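Local coordinates for phosphoribosylaminoimidazole-succinocarboxamide synthase (Pyrococcus horikoshii, PDB 3U55), which catalyses the ATP-dependent joining of L-aspartate to the carboxylate of a phosphoribosyl aminoimidazole, giving SAICAR in de novo purine biosynthesis, at residues A[33-38]-A[125-130]; A[55-60]-A[67-72]; A[131-136]-A[148-153]; A[205-210]-A[215-220]. All blocks are in the same frame, centred on the assembly; numbering follows the deposited sequence.

Interaction 1: A[33-38]-A[125-130]. With SO4 (sulfate ion), chain C; ACT (acetate ion), chain D.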
# COMPACT_ATOMS: atom_id res chain seq x y z
N ALA A 33 7.77 20.94 5.77
CA ALA A 33 6.96 20.36 4.71
C ALA A 33 7.85 19.74 3.65
O ALA A 33 9.05 19.98 3.61
CB ALA A 33 6.04 21.41 4.09
N PHE A 34 7.23 18.93 2.79
CA PHE A 34 7.89 18.30 1.65
C PHE A 34 9.21 17.63 2.04
O PHE A 34 10.27 17.93 1.47
CB PHE A 34 8.10 19.30 0.51
CG PHE A 34 6.85 20.07 0.13
CD1 PHE A 34 5.70 19.40 -0.28
CD2 PHE A 34 6.84 21.46 0.18
CE1 PHE A 34 4.55 20.10 -0.63
CE2 PHE A 34 5.70 22.17 -0.18
CZ PHE A 34 4.55 21.49 -0.58
N ASP A 35 9.13 16.74 3.02
CA ASP A 35 10.26 15.94 3.49
C ASP A 35 11.45 16.80 3.94
O ASP A 35 12.60 16.52 3.60
CB ASP A 35 10.69 14.93 2.42
CG ASP A 35 11.23 13.64 3.01
OD1 ASP A 35 10.50 12.99 3.78
OD2 ASP A 35 12.38 13.27 2.68
N GLY A 36 11.16 17.87 4.70
CA GLY A 36 12.19 18.71 5.29
C GLY A 36 12.71 19.86 4.44
O GLY A 36 13.45 20.71 4.93
N THR A 37 12.34 19.88 3.16
CA THR A 37 12.86 20.88 2.22
C THR A 37 12.29 22.28 2.44
O THR A 37 12.95 23.28 2.14
CB THR A 37 12.66 20.46 0.75
OG1 THR A 37 11.26 20.26 0.50
CG2 THR A 37 13.41 19.16 0.46
N LYS A 38 11.06 22.35 2.96
CA LYS A 38 10.43 23.64 3.27
C LYS A 38 10.35 23.83 4.79
O LYS A 38 9.79 22.99 5.50
CB LYS A 38 9.04 23.75 2.64
CG LYS A 38 8.47 25.15 2.66
CD LYS A 38 7.16 25.25 1.89
CE LYS A 38 6.65 26.69 1.90
NZ LYS A 38 5.51 26.87 0.95
N GLU A 125 14.70 6.46 6.37
CA GLU A 125 15.54 5.94 5.29
C GLU A 125 14.73 5.49 4.07
O GLU A 125 15.18 5.63 2.94
CB GLU A 125 16.42 4.79 5.79
CG GLU A 125 17.67 5.24 6.54
N LEU A 126 13.53 4.97 4.33
CA LEU A 126 12.66 4.49 3.25
C LEU A 126 11.58 5.52 2.87
O LEU A 126 10.75 5.26 1.99
CB LEU A 126 12.04 3.13 3.63
CG LEU A 126 13.02 1.97 3.83
CD1 LEU A 126 12.34 0.74 4.42
CD2 LEU A 126 13.75 1.61 2.54
N HIS A 127 11.64 6.68 3.52
CA HIS A 127 10.71 7.80 3.30
C HIS A 127 9.24 7.42 3.57
O HIS A 127 8.35 7.76 2.79
CB HIS A 127 10.89 8.41 1.90
CG HIS A 127 12.29 8.83 1.59
ND1 HIS A 127 12.87 9.96 2.12
CD2 HIS A 127 13.23 8.26 0.80
CE1 HIS A 127 14.11 10.08 1.67
NE2 HIS A 127 14.35 9.06 0.87
N ASP A 128 9.02 6.73 4.68
CA ASP A 128 7.67 6.38 5.17
C ASP A 128 6.75 5.76 4.10
O ASP A 128 5.70 6.32 3.79
CB ASP A 128 6.99 7.61 5.79
CG ASP A 128 7.80 8.24 6.92
OD1 ASP A 128 8.53 7.53 7.65
OD2 ASP A 128 7.69 9.47 7.09
N PRO A 129 7.13 4.59 3.57
CA PRO A 129 6.34 4.01 2.48
C PRO A 129 5.00 3.48 2.98
O PRO A 129 4.88 3.13 4.17
CB PRO A 129 7.22 2.85 2.00
CG PRO A 129 7.98 2.43 3.21
CD PRO A 129 8.21 3.68 4.01
N MET A 130 4.01 3.43 2.09
CA MET A 130 2.74 2.81 2.43
C MET A 130 2.95 1.31 2.55
O MET A 130 3.77 0.73 1.83
CB MET A 130 1.66 3.09 1.38
CG MET A 130 0.24 2.96 1.94
SD MET A 130 -1.09 3.23 0.73
CE MET A 130 -1.13 1.68 -0.16
S SO4 C . 4.66 17.06 5.11
O1 SO4 C . 4.10 18.16 5.89
O2 SO4 C . 6.02 16.80 5.58
O3 SO4 C . 3.83 15.88 5.30
O4 SO4 C . 4.70 17.44 3.70
C ACT D . 4.12 4.98 -1.33
O ACT D . 3.24 4.14 -1.59
OXT ACT D . 4.57 4.95 -0.16
CH3 ACT D . 4.60 5.98 -2.34
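Asp35 and His127 meet through one weak hydrogen bond, from His127 ND1 to Asp35 OD2 at 3.4 Å, and it is bent, with an angle of 129° at the hydrogen. The two side chains cross at about a right angle, and the carboxylate plane is turned 63° from the imidazole plane, an oblique meeting. His127 CG stands anti to the carbonyl carbon (chi1 -54°), which carries the ring across to the loop 33-38.

Hydrogen bonds inside that loop shape the tip on which Asp35 sits. Phe34 to Thr37 form a type I' turn of the hairpin between strands 30-33 and 38-41, and Thr37 OG1 donates to Phe34 O at 2.7 Å. Thr37 and Lys38 together face Ala33 in a classic beta bulge.

Each loop also binds an anion through a backbone N-H, and neither ion touches the Asp35 or His127 side chain. Phe34 N donates to O4 of a sulfate at 3.1 Å, an ion also held by Lys210 and Arg214. Met130 N gives a straighter bond to OXT of an acetate, 2.8 Å, and Arg103 of the second subunit binds the same acetate.

With both touching residues exposed and a single long, bent bond between them, the chemistry implies a light surface tether between the hairpin tip and the loop before strand 130-131.

Interaction 2: A[55-60]-A[67-72]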
# COMPACT_ATOMS: atom_id res chain seq x y z
N ILE A 55 -8.15 19.69 23.31
CA ILE A 55 -9.58 19.70 23.02
C ILE A 55 -10.02 18.37 22.36
O ILE A 55 -10.98 17.74 22.81
CB ILE A 55 -9.98 20.90 22.12
CG1 ILE A 55 -9.89 22.21 22.92
CG2 ILE A 55 -11.40 20.71 21.57
CD1 ILE A 55 -9.79 23.45 22.07
N PHE A 56 -9.31 17.96 21.32
CA PHE A 56 -9.65 16.73 20.61
C PHE A 56 -9.46 15.48 21.46
O PHE A 56 -10.33 14.60 21.45
CB PHE A 56 -8.89 16.61 19.28
CG PHE A 56 -9.29 17.64 18.25
CD1 PHE A 56 -10.63 17.81 17.88
CD2 PHE A 56 -8.33 18.42 17.61
CE1 PHE A 56 -11.00 18.75 16.91
CE2 PHE A 56 -8.68 19.35 16.64
CZ PHE A 56 -10.02 19.52 16.29
N PHE A 57 -8.35 15.38 22.19
CA PHE A 57 -8.12 14.24 23.09
C PHE A 57 -9.23 14.09 24.13
O PHE A 57 -9.71 12.98 24.37
CB PHE A 57 -6.78 14.32 23.83
CG PHE A 57 -5.57 14.05 22.96
CD1 PHE A 57 -5.59 13.05 21.99
CD2 PHE A 57 -4.40 14.78 23.15
CE1 PHE A 57 -4.45 12.80 21.21
CE2 PHE A 57 -3.26 14.53 22.38
CZ PHE A 57 -3.29 13.54 21.40
N LYS A 58 -9.63 15.21 24.73
CA LYS A 58 -10.70 15.19 25.74
C LYS A 58 -12.02 14.71 25.14
O LYS A 58 -12.72 13.89 25.74
CB LYS A 58 -10.86 16.56 26.40
CG LYS A 58 -9.79 16.87 27.44
CD LYS A 58 -9.89 18.31 27.92
CE LYS A 58 -8.97 18.56 29.10
NZ LYS A 58 -8.93 20.00 29.47
N LEU A 59 -12.34 15.21 23.94
CA LEU A 59 -13.55 14.78 23.22
C LEU A 59 -13.55 13.27 22.94
O LEU A 59 -14.55 12.58 23.18
CB LEU A 59 -13.72 15.58 21.92
CG LEU A 59 -14.80 15.15 20.92
CD1 LEU A 59 -16.20 15.49 21.41
CD2 LEU A 59 -14.53 15.80 19.56
N LEU A 60 -12.43 12.76 22.44
CA LEU A 60 -12.30 11.33 22.13
C LEU A 60 -12.39 10.45 23.38
O LEU A 60 -13.03 9.39 23.36
CB LEU A 60 -11.01 11.06 21.35
CG LEU A 60 -10.94 11.75 19.99
CD1 LEU A 60 -9.56 11.57 19.38
CD2 LEU A 60 -12.02 11.18 19.05
N THR A 67 -6.54 7.45 24.85
CA THR A 67 -5.49 8.32 24.32
C THR A 67 -4.36 8.46 25.33
O THR A 67 -4.53 8.15 26.51
CB THR A 67 -5.98 9.73 23.95
OG1 THR A 67 -6.09 10.54 25.13
CG2 THR A 67 -7.32 9.70 23.21
N HIS A 68 -3.21 8.95 24.86
CA HIS A 68 -2.06 9.13 25.74
C HIS A 68 -2.15 10.39 26.61
O HIS A 68 -1.27 10.65 27.42
CB HIS A 68 -0.74 9.02 24.97
CG HIS A 68 -0.43 10.19 24.08
ND1 HIS A 68 0.85 10.44 23.61
CD2 HIS A 68 -1.22 11.16 23.56
CE1 HIS A 68 0.83 11.52 22.84
NE2 HIS A 68 -0.41 11.97 22.80
N PHE A 69 -3.23 11.16 26.46
CA PHE A 69 -3.37 12.42 27.18
C PHE A 69 -3.57 12.21 28.69
O PHE A 69 -4.49 11.52 29.10
CB PHE A 69 -4.51 13.28 26.61
CG PHE A 69 -4.75 14.56 27.38
CD1 PHE A 69 -3.79 15.58 27.36
CD2 PHE A 69 -5.91 14.74 28.12
CE1 PHE A 69 -4.00 16.77 28.08
CE2 PHE A 69 -6.13 15.92 28.84
CZ PHE A 69 -5.17 16.94 28.81
N ILE A 70 -2.70 12.83 29.49
CA ILE A 70 -2.85 12.83 30.95
C ILE A 70 -3.24 14.23 31.46
O ILE A 70 -4.25 14.38 32.14
CB ILE A 70 -1.58 12.30 31.67
CG1 ILE A 70 -1.35 10.82 31.32
CG2 ILE A 70 -1.71 12.48 33.20
CD1 ILE A 70 -0.01 10.26 31.77
N GLY A 71 -2.45 15.23 31.10
CA GLY A 71 -2.73 16.61 31.52
C GLY A 71 -1.87 17.66 30.85
O GLY A 71 -0.99 17.35 30.04
N VAL A 72 -2.15 18.92 31.19
CA VAL A 72 -1.35 20.05 30.71
C VAL A 72 -0.28 20.41 31.72
O VAL A 72 -0.50 20.30 32.93
CB VAL A 72 -2.23 21.29 30.38
CG1 VAL A 72 -3.07 21.04 29.13
CG2 VAL A 72 -3.13 21.66 31.55
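Phe57 has CG anti to the carbonyl carbon (chi1 -73°), which sends its ring off the helix toward 67-72. In Phe69, CG anti to the backbone N (chi1 177°) turns the ring past Phe57 toward Lys58, while the backbone sets Phe69 CB against Phe57 CB, 3.7 Å away. Phe57 CD2 also rests on Phe69 CB. At the other ortho carbon, Phe57 CD1 packs against Thr67 CB at 3.9 Å, with the methyl CG2 close by.

His68 closes on the far end of the same ring. Its edge is directed at the Phe57 face in an offset edge-to-face pair, centroids 5.3 Å apart and planes at 78°, with Phe57 CZ 3.6 Å from His68 NE2. That nitrogen also has a weak hydrogen bond with Asp190 O.

The contact lays helix 45-62 against strand 69-72, an outermost strand of the four-stranded antiparallel sheet, where Ile70 and Gly71 form a classic bulge opposite Ile79. Just ahead of the strand, Thr67 OG1 accepts from Phe69 N at 3.2 Å in an ST turn, closing the turn that leads into the strand.

Lys58 runs extended past the outer part of the Phe69 ring, its CE 3.9 Å from Phe69 CE2, an aliphatic contact at the exposed margin. Leu60 CB reaches Thr67 CG2 more loosely, at 4.4 Å.

Interaction 3: A[131-136]-A[148-153]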
# COMPACT_ATOMS: atom_id res chain seq x y z
N ILE A 131 2.23 0.70 3.49
CA ILE A 131 2.32 -0.74 3.68
C ILE A 131 0.92 -1.34 3.79
O ILE A 131 -0.05 -0.62 4.01
CB ILE A 131 3.16 -1.14 4.92
CG1 ILE A 131 2.61 -0.47 6.20
CG2 ILE A 131 4.65 -0.83 4.69
CD1 ILE A 131 3.12 -1.10 7.50
N ASN A 132 0.83 -2.66 3.63
CA ASN A 132 -0.44 -3.35 3.86
C ASN A 132 -0.34 -4.27 5.09
O ASN A 132 0.67 -4.23 5.82
CB ASN A 132 -0.90 -4.09 2.59
CG ASN A 132 0.04 -5.21 2.18
OD1 ASN A 132 0.62 -5.87 3.03
ND2 ASN A 132 0.17 -5.44 0.88
N TYR A 133 -1.37 -5.08 5.33
CA TYR A 133 -1.42 -5.94 6.53
C TYR A 133 -0.32 -6.99 6.56
O TYR A 133 0.14 -7.37 7.63
CB TYR A 133 -2.78 -6.64 6.67
CG TYR A 133 -4.00 -5.74 6.62
CD1 TYR A 133 -3.91 -4.38 6.90
CD2 TYR A 133 -5.26 -6.26 6.31
CE1 TYR A 133 -5.03 -3.56 6.87
CE2 TYR A 133 -6.38 -5.45 6.28
CZ TYR A 133 -6.27 -4.11 6.55
OH TYR A 133 -7.39 -3.32 6.51
N TYR A 134 0.10 -7.45 5.38
CA TYR A 134 1.16 -8.45 5.27
C TYR A 134 2.50 -7.85 5.65
O TYR A 134 3.28 -8.49 6.36
CB TYR A 134 1.24 -9.05 3.87
CG TYR A 134 0.01 -9.81 3.43
CD1 TYR A 134 -0.10 -11.18 3.63
CD2 TYR A 134 -1.04 -9.15 2.79
CE1 TYR A 134 -1.23 -11.88 3.21
CE2 TYR A 134 -2.17 -9.83 2.37
CZ TYR A 134 -2.26 -11.20 2.58
OH TYR A 134 -3.38 -11.88 2.16
N HIS A 135 2.79 -6.64 5.17
CA HIS A 135 4.05 -5.98 5.56
C HIS A 135 4.06 -5.75 7.07
O HIS A 135 5.09 -5.94 7.72
CB HIS A 135 4.27 -4.63 4.88
CG HIS A 135 4.11 -4.64 3.39
ND1 HIS A 135 4.99 -5.26 2.54
CD2 HIS A 135 3.18 -4.05 2.60
CE1 HIS A 135 4.60 -5.08 1.29
NE2 HIS A 135 3.51 -4.34 1.30
N ALA A 136 2.91 -5.34 7.62
CA ALA A 136 2.80 -5.03 9.05
C ALA A 136 3.13 -6.26 9.90
O ALA A 136 3.80 -6.14 10.94
CB ALA A 136 1.41 -4.52 9.40
N LYS A 148 -7.70 -3.84 15.18
CA LYS A 148 -8.02 -2.96 16.31
C LYS A 148 -7.65 -1.50 16.04
O LYS A 148 -8.43 -0.59 16.33
CB LYS A 148 -7.34 -3.44 17.60
CG LYS A 148 -8.02 -4.63 18.27
CD LYS A 148 -7.25 -5.07 19.52
CE LYS A 148 -8.10 -5.96 20.43
NZ LYS A 148 -8.66 -7.14 19.70
N ILE A 149 -6.47 -1.31 15.46
CA ILE A 149 -5.98 0.03 15.10
C ILE A 149 -6.92 0.72 14.10
O ILE A 149 -7.29 1.88 14.30
CB ILE A 149 -4.53 -0.02 14.55
CG1 ILE A 149 -3.54 -0.26 15.71
CG2 ILE A 149 -4.17 1.26 13.80
CD1 ILE A 149 -2.16 -0.78 15.25
N GLU A 150 -7.31 0.02 13.04
CA GLU A 150 -8.20 0.62 12.03
C GLU A 150 -9.61 0.88 12.58
O GLU A 150 -10.24 1.88 12.22
CB GLU A 150 -8.24 -0.21 10.74
CG GLU A 150 -6.85 -0.28 10.07
CD GLU A 150 -6.86 -0.73 8.62
OE1 GLU A 150 -7.78 -1.47 8.20
OE2 GLU A 150 -5.90 -0.37 7.91
N GLU A 151 -10.08 0.00 13.45
CA GLU A 151 -11.37 0.17 14.12
C GLU A 151 -11.38 1.46 14.96
O GLU A 151 -12.32 2.26 14.86
CB GLU A 151 -11.67 -1.06 14.99
CG GLU A 151 -12.98 -1.02 15.73
CD GLU A 151 -13.22 -2.29 16.54
OE1 GLU A 151 -14.37 -2.76 16.57
OE2 GLU A 151 -12.25 -2.83 17.13
N ILE A 152 -10.32 1.66 15.75
CA ILE A 152 -10.16 2.88 16.53
C ILE A 152 -10.13 4.10 15.61
O ILE A 152 -10.87 5.06 15.81
CB ILE A 152 -8.88 2.85 17.42
CG1 ILE A 152 -8.98 1.75 18.49
CG2 ILE A 152 -8.68 4.20 18.10
CD1 ILE A 152 -7.61 1.39 19.13
N ALA A 153 -9.28 4.05 14.57
CA ALA A 153 -9.14 5.16 13.64
C ALA A 153 -10.47 5.54 12.97
O ALA A 153 -10.78 6.72 12.83
CB ALA A 153 -8.09 4.83 12.57
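Tyr133 OH donates to Glu150 OE1 across 2.5 Å, a very short hydrogen bond. The hydroxyl meets the oxygen on its syn side, 28° out of the carboxylate plane, and the two side chains approach from opposite directions. The carboxylate stands at the edge of the phenol ring, their planes 71° apart, and Glu150 OE2 lies in the ring plane 3.5 Å from Tyr133 CE1. Glu150 is extended beyond CG, which spans the gap between segments 131-136 and 148-153, whose nearest CA atoms, those of Tyr133 and Glu150, are 10.9 Å apart. Glu150 OE1 is doubly engaged, since Tyr134 OH of the second subunit also binds it; two hydroxyls on one buried oxygen would probably favour the carboxylate form. With a phenylalanine in place of Tyr133, Glu150 OE1 would probably be left with the hydroxyl of the neighbouring subunit and without its mate in its own chain.

Capping bonds start the short helix. Asn132, at the N-cap, accepts through OD1 from His135 N at 3.1 Å and, more weakly, from Tyr134 N.

The ring of Tyr133 packs on Leu143 and Ile146 of helix 143-165 and on Leu119, and meets Tyr133 of the second subunit with planes near 85°. Helix 133-138 thus sits at the subunit interface, while helix 143-165 lies over strands 84-93, 111-121 and 169-180, Glu150 resting on Val117 and Leu119.

Interaction 4: A[205-210]-A[215-220]. With SO4 (sulfate ion), chain C.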
# COMPACT_ATOMS: atom_id res chain seq x y z
N LYS A 205 -14.82 25.85 1.23
CA LYS A 205 -13.87 24.77 0.89
C LYS A 205 -12.40 25.15 1.02
O LYS A 205 -11.53 24.42 0.56
CB LYS A 205 -14.12 24.19 -0.52
CG LYS A 205 -15.08 23.01 -0.61
CD LYS A 205 -16.52 23.47 -0.70
CE LYS A 205 -17.29 23.11 0.55
NZ LYS A 205 -17.96 21.78 0.42
N ARG A 206 -12.11 26.28 1.66
CA ARG A 206 -10.71 26.71 1.79
C ARG A 206 -10.01 26.05 2.98
O ARG A 206 -10.64 25.74 4.00
CB ARG A 206 -10.59 28.24 1.82
CG ARG A 206 -10.71 28.89 3.19
CD ARG A 206 -10.57 30.41 3.07
NE ARG A 206 -9.71 30.96 4.12
CZ ARG A 206 -10.12 31.30 5.33
NH1 ARG A 206 -11.40 31.16 5.69
NH2 ARG A 206 -9.26 31.79 6.21
N SER A 207 -8.70 25.84 2.82
CA SER A 207 -7.88 25.13 3.79
C SER A 207 -7.68 25.93 5.05
O SER A 207 -7.34 27.12 5.00
CB SER A 207 -6.51 24.79 3.18
OG SER A 207 -6.63 23.85 2.12
N LEU A 208 -7.91 25.28 6.19
CA LEU A 208 -7.63 25.88 7.49
C LEU A 208 -6.70 24.93 8.24
O LEU A 208 -7.03 24.43 9.32
CB LEU A 208 -8.94 26.10 8.25
CG LEU A 208 -9.92 27.13 7.67
CD1 LEU A 208 -11.26 27.07 8.39
CD2 LEU A 208 -9.33 28.54 7.74
N ASP A 209 -5.53 24.70 7.64
CA ASP A 209 -4.59 23.67 8.08
C ASP A 209 -3.20 23.91 7.50
O ASP A 209 -2.94 24.96 6.91
CB ASP A 209 -5.10 22.28 7.66
CG ASP A 209 -5.38 22.18 6.16
OD1 ASP A 209 -6.39 21.56 5.78
OD2 ASP A 209 -4.59 22.73 5.37
N LYS A 210 -2.33 22.92 7.66
CA LYS A 210 -0.95 23.01 7.19
C LYS A 210 -0.79 23.23 5.67
O LYS A 210 0.27 23.68 5.23
CB LYS A 210 -0.18 21.76 7.64
CG LYS A 210 1.33 21.91 7.65
CD LYS A 210 1.96 20.59 8.06
CE LYS A 210 3.46 20.66 8.05
NZ LYS A 210 4.09 19.35 8.39
N PHE A 215 1.34 25.22 0.52
CA PHE A 215 1.08 25.81 -0.80
C PHE A 215 0.87 27.33 -0.80
O PHE A 215 0.31 27.87 -1.76
CB PHE A 215 -0.08 25.08 -1.48
CG PHE A 215 0.14 23.60 -1.60
CD1 PHE A 215 1.12 23.10 -2.46
CD2 PHE A 215 -0.62 22.70 -0.86
CE1 PHE A 215 1.33 21.72 -2.57
CE2 PHE A 215 -0.41 21.33 -0.96
CZ PHE A 215 0.56 20.84 -1.82
N ASP A 216 1.33 27.99 0.26
CA ASP A 216 1.25 29.45 0.40
C ASP A 216 -0.15 29.99 0.07
O ASP A 216 -0.32 30.87 -0.79
CB ASP A 216 2.33 30.15 -0.44
CG ASP A 216 3.74 29.69 -0.10
OD1 ASP A 216 3.99 29.24 1.04
OD2 ASP A 216 4.61 29.77 -0.99
N LYS A 217 -1.15 29.45 0.75
CA LYS A 217 -2.55 29.80 0.49
C LYS A 217 -2.98 31.02 1.29
O LYS A 217 -4.08 31.54 1.09
CB LYS A 217 -3.47 28.62 0.82
CG LYS A 217 -3.25 27.40 -0.06
CD LYS A 217 -4.21 26.30 0.32
CE LYS A 217 -4.18 25.17 -0.68
NZ LYS A 217 -5.44 24.39 -0.62
N GLY A 218 -2.10 31.47 2.18
CA GLY A 218 -2.38 32.61 3.05
C GLY A 218 -1.56 32.57 4.32
O GLY A 218 -0.49 31.97 4.36
N ASP A 219 -2.09 33.21 5.36
CA ASP A 219 -1.40 33.33 6.64
C ASP A 219 -1.73 32.11 7.49
O ASP A 219 -2.88 31.92 7.90
CB ASP A 219 -1.86 34.62 7.33
CG ASP A 219 -1.03 34.96 8.55
OD1 ASP A 219 -1.16 34.27 9.59
OD2 ASP A 219 -0.27 35.95 8.49
N LEU A 220 -0.71 31.28 7.75
CA LEU A 220 -0.89 30.06 8.54
C LEU A 220 -1.48 30.32 9.92
O LEU A 220 -2.43 29.65 10.33
CB LEU A 220 0.42 29.26 8.67
CG LEU A 220 0.34 27.99 9.55
CD1 LEU A 220 1.04 26.80 8.92
CD2 LEU A 220 0.83 28.21 10.98
S SO4 C . 4.66 17.06 5.11
O1 SO4 C . 4.10 18.16 5.89
O2 SO4 C . 6.02 16.80 5.58
O3 SO4 C . 3.83 15.88 5.30
O4 SO4 C . 4.70 17.44 3.70
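The loops that lead into and out of the short helix 211-214 are joined by a lysine-serine hydrogen bond: Lys217 NZ donates to Ser207 OG at 3.0 Å. The lysine has CG anti to the carbonyl carbon (chi1 -64°) and is extended from there on, which brings NZ to the hydroxyl, with CD alongside, 4.0 Å from Ser207 CB. Ser207 is buried, packing on Trp200 and Val212, whereas Lys217 is exposed, so the bond draws a surface charge inward to a covered hydroxyl. An alanine in place of Ser207 would leave Lys217 NZ without its mate across the contact, and the long side chain would probably be set free to swing into solvent.

Both loops carry helix-capping aspartates: Asp209 precedes the turn into helix 211-214 and its OD2 accepts from Asp211 N, and Asp219 is the N-cap of helix 220-232, its OD1 accepting from Glu222 N. Between the two, Gly218 adopts backbone angles at which a side chain would strike the preceding carbonyl O. Asp209 OD2 and Lys217 NZ are 6.3 Å apart, too far for a salt bridge, though the opposite charges may attract weakly.

Lys210 turns the other way. With CG anti to the backbone N (chi1 -160°) and the rest of the chain straight, it puts NZ 2.8 Å from O1 of a bound sulfate, and the same nitrogen bonds Thr32 O. Arg214 NH1 also holds this ion, which probably comes from the crystallisation liquor.

How the interactions relate
From the N terminus, the loop 33-38 opens interaction 1, which closes at 125-130, 87 residues on, joining the early hairpin to the approach of strand 130-131. Interaction 2 falls wholly within that span and ties helix 45-62 to the strand just after it, on the opposite side of the chain's centre. Interaction 3 begins directly where interaction 1 ends and binds helix 133-138 to helix 143-165; both reach the second subunit. Interaction 4 follows in series and joins the loops before and after helix 211-214. It returns to interaction 1 through the salt bridge of Lys38 NZ and Asp216 OD1, through Phe34 packing on Phe215, and through the shared sulfate. No pair of contacts crosses along the chain.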